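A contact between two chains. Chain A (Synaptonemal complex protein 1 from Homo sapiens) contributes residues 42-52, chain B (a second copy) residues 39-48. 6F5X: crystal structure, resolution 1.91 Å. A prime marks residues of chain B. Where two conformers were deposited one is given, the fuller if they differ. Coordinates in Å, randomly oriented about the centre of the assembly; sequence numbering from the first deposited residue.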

# COMPACT_ATOMS: atom_id res chain seq x y z
N LYS A 42 -4.15 -16.01 -33.10
CA LYS A 42 -5.09 -15.21 -32.32
C LYS A 42 -4.83 -15.37 -30.82
O LYS A 42 -4.71 -14.37 -30.09
N ILE A 43 -4.74 -16.61 -30.34
CA ILE A 43 -4.52 -16.83 -28.91
C ILE A 43 -3.23 -16.17 -28.44
O ILE A 43 -3.20 -15.52 -27.39
N ILE A 44 -2.16 -16.30 -29.23
CA ILE A 44 -0.86 -15.79 -28.81
C ILE A 44 -0.88 -14.26 -28.72
O ILE A 44 -0.37 -13.68 -27.76
N GLU A 45 -1.45 -13.60 -29.73
CA GLU A 45 -1.55 -12.14 -29.67
C GLU A 45 -2.40 -11.69 -28.49
O GLU A 45 -2.05 -10.74 -27.77
N ALA A 46 -3.52 -12.39 -28.26
CA ALA A 46 -4.36 -12.12 -27.09
C ALA A 46 -3.55 -12.18 -25.79
O ALA A 46 -3.57 -11.24 -24.98
N GLN A 47 -2.84 -13.28 -25.57
CA GLN A 47 -2.08 -13.45 -24.32
C GLN A 47 -0.97 -12.42 -24.20
O GLN A 47 -0.67 -11.94 -23.10
N ARG A 48 -0.31 -12.10 -25.32
CA ARG A 48 0.71 -11.06 -25.32
C ARG A 48 0.14 -9.74 -24.81
O ARG A 48 0.67 -9.13 -23.87
N LYS A 49 -0.95 -9.27 -25.43
CA LYS A 49 -1.53 -8.01 -24.97
C LYS A 49 -1.97 -8.09 -23.52
O LYS A 49 -1.80 -7.12 -22.76
N ALA A 50 -2.49 -9.24 -23.09
CA ALA A 50 -2.89 -9.41 -21.70
C ALA A 50 -1.71 -9.23 -20.75
O ALA A 50 -1.78 -8.45 -19.78
N ILE A 51 -0.62 -9.95 -20.99
CA ILE A 51 0.60 -9.80 -20.19
C ILE A 51 1.07 -8.34 -20.18
O ILE A 51 1.48 -7.81 -19.14
N GLN A 52 1.00 -7.68 -21.34
CA GLN A 52 1.39 -6.26 -21.42
C GLN A 52 0.56 -5.41 -20.47
O GLN A 52 1.09 -4.58 -19.72
N GLU B 39 5.81 -25.35 -31.95
CA GLU B 39 6.28 -24.09 -31.39
C GLU B 39 5.13 -23.29 -30.77
O GLU B 39 5.26 -22.72 -29.67
N ASN B 40 3.98 -23.24 -31.46
CA ASN B 40 2.86 -22.46 -30.96
C ASN B 40 2.35 -23.01 -29.64
O ASN B 40 2.03 -22.25 -28.72
N ARG B 41 2.23 -24.34 -29.53
CA ARG B 41 1.79 -24.91 -28.26
C ARG B 41 2.74 -24.52 -27.13
O ARG B 41 2.29 -24.17 -26.03
N LYS B 42 4.05 -24.54 -27.40
CA LYS B 42 4.99 -24.11 -26.37
C LYS B 42 4.74 -22.66 -25.94
O LYS B 42 4.62 -22.37 -24.74
N ILE B 43 4.65 -21.75 -26.91
CA ILE B 43 4.44 -20.34 -26.57
C ILE B 43 3.15 -20.16 -25.78
O ILE B 43 3.11 -19.44 -24.77
N ILE B 44 2.07 -20.84 -26.20
CA ILE B 44 0.77 -20.64 -25.56
C ILE B 44 0.79 -21.14 -24.12
O ILE B 44 0.29 -20.47 -23.21
N GLU B 45 1.36 -22.33 -23.88
CA GLU B 45 1.46 -22.83 -22.51
C GLU B 45 2.32 -21.91 -21.65
O GLU B 45 1.97 -21.61 -20.50
N ALA B 46 3.44 -21.43 -22.21
CA ALA B 46 4.28 -20.45 -21.52
C ALA B 46 3.48 -19.23 -21.08
O ALA B 46 3.50 -18.84 -19.90
N GLN B 47 2.76 -18.60 -22.01
CA GLN B 47 2.01 -17.39 -21.69
C GLN B 47 0.89 -17.66 -20.69
O GLN B 47 0.60 -16.83 -19.83
N ARG B 48 0.24 -18.82 -20.82
CA ARG B 48 -0.78 -19.21 -19.85
C ARG B 48 -0.21 -19.24 -18.44
O ARG B 48 -0.74 -18.60 -17.52

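Two helices from copies of synaptonemal complex protein 1 run side by side in the same general direction, crossing at 28° with axes 9.8 Å apart at closest approach, and pair in register, Ile44 against Ile44′ and Gln47 against Gln47′. Lys42 lies too far from the partner to take part. Ile43 (chi1 m, chi2 t) points toward chain B and lays its CG2 4.0 Å from Ile44′ CG2, a small apolar contact. Ile44, with the same m, t rotamer, leaves its backbone sideways, but its end comes nearer and fits as a knob among Asn40′, Ile43′, Ile44′ and Gln47′. Its CG1 lies 3.5 Å from Ile44′ CG1, its CG2 4.0 Å from Ile43′ CG2, and its CD1 3.5 Å from Asn40′ OD1. The backbone O of Ile44 also accepts a weak hydrogen bond from Gln47′ NE2 at 3.4 Å, although it already receives the helical N-H of Arg48. Glu45 points away, and Ala46 makes no contact. Gln47 (chi1 m, chi2 t, chi3 -56°) points toward chain B and returns the weak bond, its NE2 reaching Ile44′ O at 3.4 Å. In the given conformers, Gln47 OE1 and Gln47′ OE1 stand 2.6 Å apart; as two acceptors they form no hydrogen bond, and each glutamine has a second deposited conformer. Arg48 (chi1 t, chi2 t, chi3 p) leads its end away from the partner, leaving CB 3.8 Å from Gln47′ NE2; its NH2 makes a very short 2.4 Å salt bridge to Glu45 OE2 within its own helix. Lys49 also points away, its NZ donating to Gln52 OE1 at 2.9 Å. Beyond Ala50, Ile51 (m, t) turns back toward chain B, its CD1 4.0 Å from Gln47′ CB.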

# COMPACT_ATOMS: atom_id res chain seq x y z
CB LYS A 42 -6.52 -15.60 -32.66
CG LYS A 42 -6.91 -15.42 -34.12
CD LYS A 42 -6.88 -13.96 -34.56
CE LYS A 42 -7.46 -13.78 -35.96
NZ LYS A 42 -6.61 -14.37 -37.04
CB ILE A 43 -4.52 -18.34 -28.60
CG1 ILE A 43 -5.89 -18.95 -28.89
CG2 ILE A 43 -4.13 -18.60 -27.17
CD1 ILE A 43 -5.89 -20.47 -28.87
CB ILE A 44 0.24 -16.30 -29.76
CG1 ILE A 44 0.37 -17.82 -29.63
CG2 ILE A 44 1.57 -15.61 -29.49
CD1 ILE A 44 1.25 -18.46 -30.66
CB GLU A 45 -2.11 -11.61 -30.99
CG GLU A 45 -2.23 -10.10 -31.09
CD GLU A 45 -0.90 -9.40 -31.10
OE1 GLU A 45 0.11 -10.03 -31.48
OE2 GLU A 45 -0.86 -8.20 -30.75
CB ALA A 46 -5.51 -13.13 -27.05
CB GLN A 47 -1.49 -14.86 -24.25
CG GLN A 47 -2.49 -16.00 -24.12
CD GLN A 47 -1.79 -17.34 -24.02
OE1 GLN A 47 -1.00 -17.70 -24.88
NE2 GLN A 47 -2.08 -18.09 -22.95
CB ARG A 48 1.26 -10.85 -26.72
CG ARG A 48 2.39 -9.84 -26.75
CD ARG A 48 2.82 -9.47 -28.16
NE ARG A 48 1.78 -8.71 -28.86
CZ ARG A 48 1.59 -7.40 -28.75
NH1 ARG A 48 2.38 -6.66 -27.97
NH2 ARG A 48 0.62 -6.80 -29.42
CB LYS A 49 -2.69 -7.58 -25.87
CG LYS A 49 -2.28 -7.15 -27.28
CD LYS A 49 -1.40 -5.89 -27.23
CE LYS A 49 -2.19 -4.65 -26.84
NZ LYS A 49 -1.34 -3.43 -26.86
CB ALA A 50 -3.53 -10.79 -21.51
CB ILE A 51 1.69 -10.76 -20.70
CG1 ILE A 51 1.25 -12.22 -20.52
CG2 ILE A 51 2.99 -10.54 -19.97
CD1 ILE A 51 2.11 -13.23 -21.24
CB GLN A 52 1.24 -5.75 -22.87
CG GLN A 52 1.71 -4.28 -23.09
CD GLN A 52 1.53 -3.76 -24.53
OE1 GLN A 52 0.98 -4.45 -25.40
NE2 GLN A 52 2.02 -2.55 -24.80
CB GLU B 39 6.99 -23.26 -32.48
CG GLU B 39 7.57 -21.94 -31.97
CD GLU B 39 8.31 -21.14 -33.05
OE1 GLU B 39 8.37 -21.61 -34.20
OE2 GLU B 39 8.82 -20.04 -32.73
CB ASN B 40 1.71 -22.42 -31.96
CG ASN B 40 2.02 -21.59 -33.18
OD1 ASN B 40 2.71 -20.58 -33.09
ND2 ASN B 40 1.43 -21.96 -34.30
CB ARG B 41 1.65 -26.42 -28.36
CG ARG B 41 0.35 -26.89 -28.99
CD ARG B 41 0.45 -27.02 -30.50
NE ARG B 41 -0.70 -27.71 -31.08
CZ ARG B 41 -1.77 -27.09 -31.58
NH1 ARG B 41 -1.84 -25.77 -31.57
NH2 ARG B 41 -2.77 -27.80 -32.09
CB LYS B 42 6.43 -24.28 -26.86
CG LYS B 42 6.81 -25.71 -27.25
CD LYS B 42 6.78 -26.66 -26.06
CE LYS B 42 7.36 -28.03 -26.43
NZ LYS B 42 6.50 -28.80 -27.39
CB ILE B 43 4.43 -19.48 -27.84
CG1 ILE B 43 5.80 -19.52 -28.53
CG2 ILE B 43 4.05 -18.06 -27.54
CD1 ILE B 43 5.79 -18.92 -29.92
CB ILE B 44 -0.33 -21.33 -26.39
CG1 ILE B 44 -0.47 -20.63 -27.74
CG2 ILE B 44 -1.66 -21.33 -25.65
CD1 ILE B 44 -1.34 -21.34 -28.73
CB GLU B 45 2.03 -24.25 -22.53
CG GLU B 45 2.15 -24.92 -21.17
CD GLU B 45 0.81 -25.19 -20.52
OE1 GLU B 45 -0.19 -25.30 -21.25
OE2 GLU B 45 0.78 -25.33 -19.28
CB ALA B 46 5.43 -20.03 -22.44
CB GLN B 47 1.42 -16.78 -22.96
CG GLN B 47 2.41 -16.23 -23.97
CD GLN B 47 1.71 -15.62 -25.18
OE1 GLN B 47 0.91 -16.28 -25.83
NE2 GLN B 47 2.00 -14.36 -25.46
CB ARG B 48 -1.34 -20.59 -20.20
CG ARG B 48 -2.47 -21.00 -19.26
CD ARG B 48 -2.90 -22.44 -19.46
NE ARG B 48 -1.86 -23.38 -19.03
CZ ARG B 48 -1.67 -23.77 -17.77
NH1 ARG B 48 -2.45 -23.33 -16.79
NH2 ARG B 48 -0.69 -24.63 -17.48